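Local coordinates for protein dihydropyrimidinase (Brevibacillus agri, PDB 3SFW) that catalyses the hydrolytic opening of dihydropyrimidine rings, probably at the pair of zinc ions held in its TIM-barrel active site, at residues E219-A224 against L235-V240; R223-T228 against R247-A252; Q181-N186 against Y210-E215; D188-L193 against P214-E219. All coordinates share one frame; numbering follows the deposited sequence.

Interaction 1: residues E219-A224 against L235-V240. With ZN (zinc ion), chain D.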
loop_
_atom_site.group_PDB
_atom_site.type_symbol
_atom_site.label_atom_id
_atom_site.label_comp_id
_atom_site.label_asym_id
_atom_site.label_seq_id
_atom_site.Cartn_x
_atom_site.Cartn_y
_atom_site.Cartn_z
ATOM N N GLU A 219 2.266 5.135 14.461
ATOM C CA GLU A 219 0.856 5.174 14.879
ATOM C C GLU A 219 0.346 6.612 15.089
ATOM O O GLU A 219 -0.683 7.013 14.540
ATOM C CB GLU A 219 0.638 4.377 16.170
ATOM C CG GLU A 219 -0.865 4.296 16.591
ATOM C CD GLU A 219 -1.365 5.575 17.234
ATOM O OE1 GLU A 219 -0.642 6.170 18.079
ATOM O OE2 GLU A 219 -2.470 6.029 16.807
ATOM N N ALA A 220 1.121 7.409 15.793
ATOM C CA ALA A 220 0.665 8.781 16.085
ATOM C C ALA A 220 0.662 9.616 14.810
ATOM O O ALA A 220 -0.173 10.512 14.644
ATOM C CB ALA A 220 1.555 9.418 17.164
ATOM N N THR A 221 1.639 9.362 13.926
ATOM C CA THR A 221 1.629 10.056 12.612
ATOM C C THR A 221 0.329 9.720 11.896
ATOM O O THR A 221 -0.353 10.610 11.352
ATOM C CB THR A 221 2.874 9.629 11.756
ATOM O OG1 THR A 221 4.054 10.007 12.479
ATOM C CG2 THR A 221 2.835 10.327 10.411
ATOM N N GLY A 222 0.004 8.430 11.804
ATOM C CA GLY A 222 -1.239 8.047 11.112
ATOM C C GLY A 222 -2.500 8.639 11.749
ATOM O O GLY A 222 -3.467 8.960 11.046
ATOM N N ARG A 223 -2.505 8.686 13.078
ATOM C CA ARG A 223 -3.647 9.246 13.816
ATOM C C ARG A 223 -3.777 10.731 13.505
ATOM O O ARG A 223 -4.886 11.218 13.216
ATOM C CB ARG A 223 -3.476 9.018 15.317
ATOM C CG ARG A 223 -4.588 9.679 16.172
ATOM C CD ARG A 223 -4.747 8.890 17.491
ATOM N NE ARG A 223 -3.448 8.438 18.019
ATOM C CZ ARG A 223 -2.717 9.078 18.924
ATOM N NH1 ARG A 223 -1.506 8.621 19.234
ATOM N NH2 ARG A 223 -3.238 10.128 19.585
ATOM N N ALA A 224 -2.660 11.457 13.533
ATOM C CA ALA A 224 -2.755 12.902 13.243
ATOM C C ALA A 224 -3.231 13.105 11.789
ATOM O O ALA A 224 -4.048 14.001 11.500
ATOM C CB ALA A 224 -1.407 13.559 13.474
ATOM N N LEU A 235 -1.656 19.742 7.878
ATOM C CA LEU A 235 -0.882 19.144 8.961
ATOM C C LEU A 235 0.576 19.206 8.586
ATOM O O LEU A 235 0.929 18.978 7.424
ATOM C CB LEU A 235 -1.264 17.646 9.127
ATOM C CG LEU A 235 -0.480 16.900 10.241
ATOM C CD1 LEU A 235 -1.037 17.374 11.642
ATOM C CD2 LEU A 235 -0.744 15.396 10.099
ATOM N N TYR A 236 1.421 19.503 9.567
ATOM C CA TYR A 236 2.869 19.470 9.383
ATOM C C TYR A 236 3.473 18.581 10.470
ATOM O O TYR A 236 3.350 18.850 11.627
ATOM C CB TYR A 236 3.406 20.898 9.461
ATOM C CG TYR A 236 4.907 21.050 9.318
ATOM C CD1 TYR A 236 5.760 20.817 10.410
ATOM C CD2 TYR A 236 5.452 21.630 8.156
ATOM C CE1 TYR A 236 7.146 21.098 10.326
ATOM C CE2 TYR A 236 6.821 21.878 8.034
ATOM C CZ TYR A 236 7.660 21.603 9.109
ATOM O OH TYR A 236 8.980 22.008 9.057
ATOM N N VAL A 237 4.021 17.453 10.066
ATOM C CA VAL A 237 4.571 16.500 11.010
ATOM C C VAL A 237 6.028 16.867 11.264
ATOM O O VAL A 237 6.867 16.777 10.350
ATOM C CB VAL A 237 4.504 15.045 10.461
ATOM C CG1 VAL A 237 4.972 14.043 11.586
ATOM C CG2 VAL A 237 3.063 14.703 9.968
ATOM N N VAL A 238 6.374 17.243 12.506
ATOM C CA VAL A 238 7.757 17.698 12.764
ATOM C C VAL A 238 8.627 16.441 12.988
ATOM O O VAL A 238 8.100 15.356 13.236
ATOM C CB VAL A 238 7.895 18.619 14.028
ATOM C CG1 VAL A 238 6.942 19.840 13.930
ATOM C CG2 VAL A 238 7.575 17.832 15.320
ATOM N N HIS A 239 9.935 16.614 12.814
ATOM C CA HIS A 239 10.921 15.536 13.013
ATOM C C HIS A 239 10.391 14.142 12.668
ATOM O O HIS A 239 10.372 13.267 13.526
ATOM C CB HIS A 239 11.582 15.562 14.442
ATOM C CG HIS A 239 10.619 15.647 15.610
ATOM N ND1 HIS A 239 9.523 14.812 15.754
ATOM C CD2 HIS A 239 10.687 16.386 16.754
ATOM C CE1 HIS A 239 8.919 15.083 16.912
ATOM N NE2 HIS A 239 9.623 16.019 17.537
ATOM N N VAL A 240 10.127 13.905 11.381
ATOM C CA VAL A 240 9.853 12.531 10.899
ATOM C C VAL A 240 11.192 11.738 10.932
ATOM O O VAL A 240 12.203 12.209 10.386
ATOM C CB VAL A 240 9.268 12.575 9.447
ATOM C CG1 VAL A 240 9.088 11.140 8.872
ATOM C CG2 VAL A 240 7.930 13.298 9.456
HETATM ZN ZN ZN D . 9.303 17.163 19.376
HETATM O O HOH W 1 9.386 18.012 21.298
HETATM O O HOH W 2 10.993 16.211 20.492
#
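Leu235 and Ala224 illustrate how a barrel strand is sealed to its helix in the TIM-barrel fold of the amidohydrolases, where helix 214-230 lies over the parallel strand 234-237. Leu235 has CG anti to its backbone nitrogen (chi1 179°), which lays the CD2 methyl against the carbonyl group and the CB of Ala224: CD2 stands 3.8 Å from Ala224 C and 3.9 Å from Ala224 CB. The methyl thus rests alongside the helix backbone, and the small alanine, its CB directed at the strand, allows this close approach. Val182 of the adjacent strand packs on both residues.

Two residues further along, Val237 again turns its side chain to the helix. Its CG1 comes within 4.2 Å of Thr221 OG1, a plain van der Waals touch; the hydroxyl itself is hydrogen-bonded to Glu217 O, one turn back in the helix. Tyr236, between the two, instead sends its OH to Glu262 and Thr311.

Elsewhere on the helix, Arg223 grips Glu219 side-on, NH1 to OE1 at 2.8 Å and NE to OE2 at 2.9 Å. Both oxygens use syn lone pairs and lie close to the guanidinium plane, a geometry that holds the two flat groups in line. Arg223 NH2 has a second carboxylate partner in Asp163.

Further along, the chain enters the active site. His239 shares a zinc ion with His183 and with the carboxylated Lys150; its NE2 sits 2.2 Å from the metal, while Val238 CG2 covers one face of the imidazole, over its centre and 3.4 Å above the ring plane.

Interaction 2: residues R223-T228 against R247-A252. With ACT (acetate ion), chain C.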
loop_
_atom_site.group_PDB
_atom_site.type_symbol
_atom_site.label_atom_id
_atom_site.label_comp_id
_atom_site.label_asym_id
_atom_site.label_seq_id
_atom_site.Cartn_x
_atom_site.Cartn_y
_atom_site.Cartn_z
ATOM N N ARG A 223 -2.505 8.686 13.078
ATOM C CA ARG A 223 -3.647 9.246 13.816
ATOM C C ARG A 223 -3.777 10.731 13.505
ATOM O O ARG A 223 -4.886 11.218 13.216
ATOM C CB ARG A 223 -3.476 9.018 15.317
ATOM C CG ARG A 223 -4.588 9.679 16.172
ATOM C CD ARG A 223 -4.747 8.890 17.491
ATOM N NE ARG A 223 -3.448 8.438 18.019
ATOM C CZ ARG A 223 -2.717 9.078 18.924
ATOM N NH1 ARG A 223 -1.506 8.621 19.234
ATOM N NH2 ARG A 223 -3.238 10.128 19.585
ATOM N N ALA A 224 -2.660 11.457 13.533
ATOM C CA ALA A 224 -2.755 12.902 13.243
ATOM C C ALA A 224 -3.231 13.105 11.789
ATOM O O ALA A 224 -4.048 14.001 11.500
ATOM C CB ALA A 224 -1.407 13.559 13.474
ATOM N N ILE A 225 -2.799 12.220 10.891
ATOM C CA ILE A 225 -3.178 12.334 9.488
ATOM C C ILE A 225 -4.683 12.065 9.301
ATOM O O ILE A 225 -5.367 12.825 8.626
ATOM C CB ILE A 225 -2.369 11.336 8.618
ATOM C CG1 ILE A 225 -0.985 11.915 8.367
ATOM C CG2 ILE A 225 -3.148 11.005 7.318
ATOM C CD1 ILE A 225 0.015 10.893 7.832
ATOM N N ALA A 226 -5.213 11.061 9.986
ATOM C CA ALA A 226 -6.631 10.742 9.871
ATOM C C ALA A 226 -7.505 11.891 10.392
ATOM O O ALA A 226 -8.529 12.250 9.775
ATOM C CB ALA A 226 -6.958 9.453 10.676
ATOM N N LEU A 227 -7.107 12.471 11.514
ATOM C CA LEU A 227 -7.891 13.551 12.112
ATOM C C LEU A 227 -7.797 14.785 11.221
ATOM O O LEU A 227 -8.778 15.505 11.046
ATOM C CB LEU A 227 -7.320 13.879 13.514
ATOM C CG LEU A 227 -8.037 13.179 14.688
ATOM C CD1 LEU A 227 -8.142 11.660 14.473
ATOM C CD2 LEU A 227 -7.297 13.503 15.969
ATOM N N THR A 228 -6.647 14.992 10.591
ATOM C CA THR A 228 -6.508 16.076 9.612
ATOM C C THR A 228 -7.455 15.884 8.412
ATOM O O THR A 228 -8.121 16.821 8.026
ATOM C CB THR A 228 -5.042 16.232 9.088
ATOM O OG1 THR A 228 -4.201 16.540 10.201
ATOM C CG2 THR A 228 -4.945 17.351 8.075
ATOM N N ARG A 247 6.123 6.342 5.181
ATOM C CA ARG A 247 5.117 5.609 4.380
ATOM C C ARG A 247 3.710 6.191 4.562
ATOM O O ARG A 247 2.941 6.263 3.616
ATOM C CB ARG A 247 5.088 4.104 4.791
ATOM C CG ARG A 247 6.379 3.415 4.428
ATOM C CD ARG A 247 6.544 2.091 5.196
ATOM N NE ARG A 247 7.893 1.573 5.019
ATOM C CZ ARG A 247 8.435 0.639 5.797
ATOM N NH1 ARG A 247 7.731 0.140 6.805
ATOM N NH2 ARG A 247 9.674 0.217 5.582
ATOM N N ARG A 248 3.359 6.532 5.799
ATOM C CA ARG A 248 2.032 7.065 6.110
ATOM C C ARG A 248 1.830 8.459 5.495
ATOM O O ARG A 248 0.752 8.774 4.948
ATOM C CB ARG A 248 1.811 7.119 7.607
ATOM C CG ARG A 248 1.550 5.717 8.233
ATOM C CD ARG A 248 1.780 5.789 9.672
ATOM N NE ARG A 248 1.708 4.473 10.353
ATOM C CZ ARG A 248 0.596 3.930 10.871
ATOM N NH1 ARG A 248 -0.610 4.457 10.642
ATOM N NH2 ARG A 248 0.714 2.906 11.708
ATOM N N ILE A 249 2.876 9.263 5.539
ATOM C CA ILE A 249 2.822 10.623 4.959
ATOM C C ILE A 249 2.709 10.492 3.447
ATOM O O ILE A 249 1.885 11.167 2.807
ATOM C CB ILE A 249 4.049 11.467 5.363
ATOM C CG1 ILE A 249 3.913 11.854 6.840
ATOM C CG2 ILE A 249 4.131 12.799 4.538
ATOM C CD1 ILE A 249 5.250 12.350 7.481
ATOM N N ALA A 250 3.498 9.572 2.869
ATOM C CA ALA A 250 3.388 9.363 1.396
ATOM C C ALA A 250 2.008 8.891 0.961
ATOM O O ALA A 250 1.477 9.392 -0.061
ATOM C CB ALA A 250 4.480 8.400 0.886
ATOM N N GLU A 251 1.413 7.963 1.709
ATOM C CA GLU A 251 0.027 7.515 1.392
ATOM C C GLU A 251 -0.973 8.654 1.504
ATOM O O GLU A 251 -1.858 8.791 0.637
ATOM C CB GLU A 251 -0.488 6.453 2.377
ATOM C CG GLU A 251 0.307 5.252 2.600
ATOM C CD GLU A 251 -0.198 4.508 3.859
ATOM O OE1 GLU A 251 -1.439 4.655 4.190
ATOM O OE2 GLU A 251 0.653 3.817 4.502
ATOM N N ALA A 252 -0.862 9.465 2.578
ATOM C CA ALA A 252 -1.766 10.612 2.758
ATOM C C ALA A 252 -1.633 11.597 1.579
ATOM O O ALA A 252 -2.637 12.060 1.028
ATOM C CB ALA A 252 -1.453 11.351 4.073
HETATM C C ACT C . 10.645 2.275 2.626
HETATM O O ACT C . 11.234 1.376 3.275
HETATM O OXT ACT C . 11.095 2.644 1.471
HETATM C CH3 ACT C . 9.481 2.883 3.232
#
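The helical segments 223-228 and 247-252 run nearly parallel, 18° apart in direction with their axes 10.5 Å from each other at closest approach, and Ile225 faces Ala252 where the backbones come nearest. At that separation a single large side chain can bridge the gap, and Ile225 does so with both branches. Its CG2, anti to the backbone nitrogen, meets Ala252 CB at 3.7 Å, methyl against methyl. The longer branch leaves beside the backbone nitrogen (chi1 -79°) and runs on extended, so that CD1 is delivered to the neighbouring turn of the other helix. There CD1 lies 3.7 Å from Arg248 O and 4.1 Å from Ile249 CG1, with the base of the Arg248 side chain just beyond.

Of Arg248 the carbonyl and the CB meet the isoleucine; the extended chain carries the guanidinium on to a salt bridge from NE to Asp244. On the first helix, Thr228 folds its hydroxyl back to the preceding turn, OG1 donating to Ala224 O at 2.9 Å. This bond comes from above the carbonyl plane, while Thr228 N reaches the same oxygen from the opposite face, so the side chain has its polar need met within its own helix.

Beneath the pair lie the barrel strands: Ile225, Ile249 and Ala252 all pack on Val259 of strand 258-263, and Ile225 and Ile249 also touch strand 234-237, while Leu227 reaches helix 163-176.

Interaction 3: residues Q181-N186 against Y210-E215. With ZN (zinc ion), chain D.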
loop_
_atom_site.group_PDB
_atom_site.type_symbol
_atom_site.label_atom_id
_atom_site.label_comp_id
_atom_site.label_asym_id
_atom_site.label_seq_id
_atom_site.Cartn_x
_atom_site.Cartn_y
_atom_site.Cartn_z
ATOM N N GLN A 181 1.022 21.688 13.569
ATOM C CA GLN A 181 2.217 20.870 13.683
ATOM C C GLN A 181 1.959 19.793 14.723
ATOM O O GLN A 181 1.376 20.093 15.763
ATOM C CB GLN A 181 3.335 21.720 14.187
ATOM C CG GLN A 181 3.809 22.757 13.170
ATOM C CD GLN A 181 4.638 23.806 13.849
ATOM O OE1 GLN A 181 5.873 23.907 13.632
ATOM N NE2 GLN A 181 4.016 24.551 14.676
ATOM N N VAL A 182 2.436 18.569 14.483
ATOM C CA VAL A 182 2.428 17.588 15.562
ATOM C C VAL A 182 3.808 17.039 15.864
ATOM O O VAL A 182 4.515 16.657 14.957
ATOM C CB VAL A 182 1.469 16.421 15.229
ATOM C CG1 VAL A 182 1.758 15.246 16.043
ATOM C CG2 VAL A 182 0.009 16.876 15.378
ATOM N N HIS A 183 4.068 16.798 17.156
ATOM C CA HIS A 183 5.090 15.845 17.611
ATOM C C HIS A 183 4.371 14.494 17.717
ATOM O O HIS A 183 3.556 14.296 18.634
ATOM C CB HIS A 183 5.649 16.248 19.021
ATOM C CG HIS A 183 6.605 15.234 19.593
ATOM N ND1 HIS A 183 7.937 15.507 19.857
ATOM C CD2 HIS A 183 6.416 13.921 19.903
ATOM C CE1 HIS A 183 8.511 14.414 20.342
ATOM N NE2 HIS A 183 7.618 13.436 20.360
ATOM N N ALA A 184 4.654 13.583 16.775
ATOM C CA ALA A 184 3.810 12.376 16.633
ATOM C C ALA A 184 4.544 11.150 17.190
ATOM O O ALA A 184 5.148 10.374 16.433
ATOM C CB ALA A 184 3.419 12.141 15.130
ATOM N N GLU A 185 4.395 10.912 18.488
ATOM C CA GLU A 185 4.666 9.558 19.060
ATOM C C GLU A 185 3.500 9.274 19.985
ATOM O O GLU A 185 3.007 10.211 20.666
ATOM C CB GLU A 185 5.938 9.533 19.923
ATOM C CG GLU A 185 7.254 9.886 19.187
ATOM C CD GLU A 185 8.399 9.977 20.162
ATOM O OE1 GLU A 185 8.460 10.990 20.934
ATOM O OE2 GLU A 185 9.166 8.972 20.230
ATOM N N ASN A 186 3.155 7.989 20.134
ATOM C CA ASN A 186 2.051 7.687 21.063
ATOM C C ASN A 186 2.524 7.813 22.509
ATOM O O ASN A 186 3.291 6.971 23.015
ATOM C CB ASN A 186 1.449 6.304 20.776
ATOM C CG ASN A 186 0.198 6.069 21.587
ATOM O OD1 ASN A 186 0.240 6.082 22.820
ATOM N ND2 ASN A 186 -0.909 5.858 20.915
ATOM N N TYR A 210 14.807 2.283 23.098
ATOM C CA TYR A 210 14.042 1.062 23.122
ATOM C C TYR A 210 12.623 1.241 23.603
ATOM O O TYR A 210 11.757 0.438 23.266
ATOM C CB TYR A 210 14.733 0.006 23.965
ATOM C CG TYR A 210 16.071 -0.444 23.421
ATOM C CD1 TYR A 210 16.993 -1.088 24.261
ATOM C CD2 TYR A 210 16.398 -0.285 22.078
ATOM C CE1 TYR A 210 18.226 -1.557 23.761
ATOM C CE2 TYR A 210 17.643 -0.720 21.575
ATOM C CZ TYR A 210 18.527 -1.406 22.424
ATOM O OH TYR A 210 19.774 -1.817 21.947
ATOM N N THR A 211 12.377 2.284 24.404
ATOM C CA THR A 211 11.065 2.504 24.981
ATOM C C THR A 211 10.195 3.437 24.085
ATOM O O THR A 211 9.056 3.776 24.447
ATOM C CB THR A 211 11.165 3.172 26.384
ATOM O OG1 THR A 211 11.988 4.352 26.319
ATOM C CG2 THR A 211 11.797 2.192 27.431
ATOM N N ARG A 212 10.770 3.877 22.967
ATOM C CA ARG A 212 9.984 4.639 21.953
ATOM C C ARG A 212 10.082 4.035 20.555
ATOM O O ARG A 212 10.641 4.671 19.648
ATOM C CB ARG A 212 10.468 6.094 21.897
ATOM C CG ARG A 212 10.853 6.653 23.263
ATOM C CD ARG A 212 11.476 8.050 23.128
ATOM N NE ARG A 212 10.473 9.105 22.936
ATOM C CZ ARG A 212 9.903 9.805 23.932
ATOM N NH1 ARG A 212 10.241 9.573 25.218
ATOM N NH2 ARG A 212 9.057 10.808 23.655
ATOM N N PRO A 213 9.522 2.822 20.342
ATOM C CA PRO A 213 9.786 2.153 19.061
ATOM C C PRO A 213 9.169 2.883 17.879
ATOM O O PRO A 213 8.218 3.673 18.055
ATOM C CB PRO A 213 9.111 0.785 19.215
ATOM C CG PRO A 213 8.740 0.653 20.657
ATOM C CD PRO A 213 8.597 2.044 21.189
ATOM N N PRO A 214 9.695 2.642 16.677
ATOM C CA PRO A 214 9.207 3.425 15.519
ATOM C C PRO A 214 7.728 3.243 15.251
ATOM O O PRO A 214 7.082 4.129 14.700
ATOM C CB PRO A 214 10.053 2.902 14.337
ATOM C CG PRO A 214 10.820 1.732 14.874
ATOM C CD PRO A 214 10.866 1.806 16.355
ATOM N N GLU A 215 7.194 2.058 15.573
ATOM C CA GLU A 215 5.774 1.817 15.414
ATOM C C GLU A 215 4.926 2.833 16.184
ATOM O O GLU A 215 3.825 3.128 15.750
ATOM C CB GLU A 215 5.429 0.391 15.838
ATOM C CG GLU A 215 6.049 -0.685 14.883
ATOM C CD GLU A 215 7.553 -1.065 15.120
ATOM O OE1 GLU A 215 8.226 -0.617 16.084
ATOM O OE2 GLU A 215 8.067 -1.847 14.287
HETATM ZN ZN ZN D . 9.303 17.163 19.376
HETATM O O HOH W 3 8.826 6.801 18.610
HETATM O O HOH W 1 9.386 18.012 21.298
HETATM O O HOH W 2 10.993 16.211 20.492
#
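Glu185 OE1 is gripped from opposite faces of its carboxylate plane: His183 NE2 donates to it on the anti side at 2.6 Å, and Arg212 NH2 on the syn side at 2.8 Å. The second oxygen completes a side-on salt bridge, with Arg212 NE 3.0 Å from Glu185 OE2. The fit is not flat, since carboxylate and guanidinium planes stand 40° apart and Glu185 OE2 lies 18° out of the guanidinium plane as seen from NE. Arg212 reaches this position by bending at chi3 (79°), so that its chain crosses that of the glutamate at about a right angle. A water lies between Glu185 OE2 and Arg212 O, tying the acid to the arginine backbone as well.

The other ring nitrogen, His183 ND1, binds zinc at 2.2 Å in the binuclear site that His239 and the carboxylated Lys150 help to form. Replacing Glu185 by an alanine is likely to leave Arg212 without its mate and the histidine ring less firmly fixed in rotation.

The chain of bonds makes Glu185 a second-shell residue: with NE2 donating to a carboxylate, the imidazole is probably polarised in a way that strengthens ND1 as a zinc ligand, while Arg212 probably offsets the negative charge of the buried acid.

Interaction 4: residues D188-L193 against P214-E219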
loop_
_atom_site.group_PDB
_atom_site.type_symbol
_atom_site.label_atom_id
_atom_site.label_comp_id
_atom_site.label_asym_id
_atom_site.label_seq_id
_atom_site.Cartn_x
_atom_site.Cartn_y
_atom_site.Cartn_z
ATOM N N ASP A 188 1.073 7.418 25.337
ATOM C CA ASP A 188 0.633 6.398 26.325
ATOM C C ASP A 188 1.436 5.121 26.216
ATOM O O ASP A 188 1.815 4.502 27.241
ATOM C CB ASP A 188 -0.843 6.107 26.173
ATOM C CG ASP A 188 -1.710 7.286 26.632
ATOM O OD1 ASP A 188 -1.478 7.810 27.750
ATOM O OD2 ASP A 188 -2.592 7.701 25.884
ATOM N N VAL A 189 1.720 4.723 24.988
ATOM C CA VAL A 189 2.595 3.563 24.760
ATOM C C VAL A 189 3.947 3.868 25.371
ATOM O O VAL A 189 4.506 3.041 26.079
ATOM C CB VAL A 189 2.794 3.288 23.219
ATOM C CG1 VAL A 189 4.005 2.298 22.994
ATOM C CG2 VAL A 189 1.530 2.737 22.623
ATOM N N LEU A 190 4.482 5.064 25.097
ATOM C CA LEU A 190 5.813 5.430 25.620
ATOM C C LEU A 190 5.845 5.463 27.167
ATOM O O LEU A 190 6.808 4.972 27.802
ATOM C CB LEU A 190 6.237 6.808 25.072
ATOM C CG LEU A 190 6.981 6.731 23.724
ATOM C CD1 LEU A 190 6.324 5.720 22.744
ATOM C CD2 LEU A 190 7.061 8.130 23.108
ATOM N N ASP A 191 4.815 6.051 27.765
ATOM C CA ASP A 191 4.763 6.145 29.253
ATOM C C ASP A 191 4.830 4.748 29.892
ATOM O O ASP A 191 5.608 4.534 30.849
ATOM C CB ASP A 191 3.487 6.875 29.726
ATOM C CG ASP A 191 3.487 7.147 31.241
ATOM O OD1 ASP A 191 2.690 6.512 31.974
ATOM O OD2 ASP A 191 4.231 8.046 31.680
ATOM N N TYR A 192 4.133 3.780 29.279
ATOM C CA TYR A 192 4.078 2.409 29.835
ATOM C C TYR A 192 5.415 1.742 29.643
ATOM O O TYR A 192 5.990 1.220 30.608
ATOM C CB TYR A 192 3.009 1.554 29.148
ATOM C CG TYR A 192 2.995 0.154 29.727
ATOM C CD1 TYR A 192 2.370 -0.099 30.944
ATOM C CD2 TYR A 192 3.790 -0.844 29.165
ATOM C CE1 TYR A 192 2.415 -1.383 31.520
ATOM C CE2 TYR A 192 3.882 -2.108 29.743
ATOM C CZ TYR A 192 3.169 -2.375 30.896
ATOM O OH TYR A 192 3.290 -3.632 31.459
ATOM N N LEU A 193 5.976 1.855 28.429
ATOM C CA LEU A 193 7.294 1.229 28.174
ATOM C C LEU A 193 8.413 1.772 29.043
ATOM O O LEU A 193 9.275 1.016 29.487
ATOM C CB LEU A 193 7.675 1.290 26.693
ATOM C CG LEU A 193 6.737 0.525 25.729
ATOM C CD1 LEU A 193 7.201 0.772 24.250
ATOM C CD2 LEU A 193 6.652 -1.011 26.021
ATOM N N PRO A 214 9.695 2.642 16.677
ATOM C CA PRO A 214 9.207 3.425 15.519
ATOM C C PRO A 214 7.728 3.243 15.251
ATOM O O PRO A 214 7.082 4.129 14.700
ATOM C CB PRO A 214 10.053 2.902 14.337
ATOM C CG PRO A 214 10.820 1.732 14.874
ATOM C CD PRO A 214 10.866 1.806 16.355
ATOM N N GLU A 215 7.194 2.058 15.573
ATOM C CA GLU A 215 5.774 1.817 15.414
ATOM C C GLU A 215 4.926 2.833 16.184
ATOM O O GLU A 215 3.825 3.128 15.750
ATOM C CB GLU A 215 5.429 0.391 15.838
ATOM C CG GLU A 215 6.049 -0.685 14.883
ATOM C CD GLU A 215 7.553 -1.065 15.120
ATOM O OE1 GLU A 215 8.226 -0.617 16.084
ATOM O OE2 GLU A 215 8.067 -1.847 14.287
ATOM N N ALA A 216 5.444 3.345 17.300
ATOM C CA ALA A 216 4.721 4.335 18.132
ATOM C C ALA A 216 4.667 5.709 17.422
ATOM O O ALA A 216 3.706 6.481 17.590
ATOM C CB ALA A 216 5.418 4.476 19.513
ATOM N N GLU A 217 5.750 6.024 16.706
ATOM C CA GLU A 217 5.800 7.244 15.901
ATOM C C GLU A 217 4.912 7.042 14.697
ATOM O O GLU A 217 4.120 7.922 14.325
ATOM C CB GLU A 217 7.228 7.571 15.476
ATOM C CG GLU A 217 7.261 8.730 14.481
ATOM C CD GLU A 217 8.662 9.091 14.011
ATOM O OE1 GLU A 217 9.661 8.848 14.719
ATOM O OE2 GLU A 217 8.758 9.710 12.957
ATOM N N GLY A 218 4.988 5.870 14.079
ATOM C CA GLY A 218 4.099 5.599 12.936
ATOM C C GLY A 218 2.627 5.753 13.345
ATOM O O GLY A 218 1.798 6.314 12.592
ATOM N N GLU A 219 2.266 5.135 14.461
ATOM C CA GLU A 219 0.856 5.174 14.879
ATOM C C GLU A 219 0.346 6.612 15.089
ATOM O O GLU A 219 -0.683 7.013 14.540
ATOM C CB GLU A 219 0.638 4.377 16.170
ATOM C CG GLU A 219 -0.865 4.296 16.591
ATOM C CD GLU A 219 -1.365 5.575 17.234
ATOM O OE1 GLU A 219 -0.642 6.170 18.079
ATOM O OE2 GLU A 219 -2.470 6.029 16.807
#
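Apolar contact is carried by three side chains, with the methyl of Ala216 set against Leu190 and Val189. Leu190 CD1 approaches Ala216 CB to 3.6 Å; although the leucine leaves its helix at a slant, its torsions (chi1 -88°, chi2 43°) swing the branch end inward. Val189 starts out facing the other helix and comes up more loosely, CG1 standing 4.3 Å from Ala216 CB. The small residue lets helix 187-199 lie near the first turn of helix 214-230, the two CA atoms of Val189 and Ala216 being 7.0 Å apart.

Both helices belong to the long connection between strands 180-182 and 234-237, parallel neighbours in the TIM barrel, so the pair is packing within one beta-alpha-beta crossover.

Polar links run through Asn186, at the N-cap of helix 187-199: its OD1 accepts from Val189 N, its backbone is hydrogen-bonded to Ala216, and its ND2 donates to Glu219 OE1. Glu217 starts out away from residues 188-193, and its carboxylate is salt-bridged to Arg292 and hydrogen-bonded to Ser241.

Between subunits, Val189 packs on Leu227 of the second subunit and Tyr192 on Ile171 of that same subunit. Within the chain, Leu190 also touches Arg212.

Read from the N terminus, interaction 3 opens first at residues 181-186, which hold the zinc ligand His183, and interaction 4 opens just after it at 188-193. They close in the same order, at 210-215 and 214-219, so the two loops cross, and both end where helix 214-230 begins. That helix then starts the second pair: interaction 1 closes a short loop back to strand 234-237, while interaction 2 begins four residues later and runs past it to helix 243-254, crossing it too. Interactions 4 and 1 meet at Glu219. Helix 214-230 and the loop before it thus join strand 234-237, segment 181-186 and two flanking helices; His183 and His239 bind the same zinc.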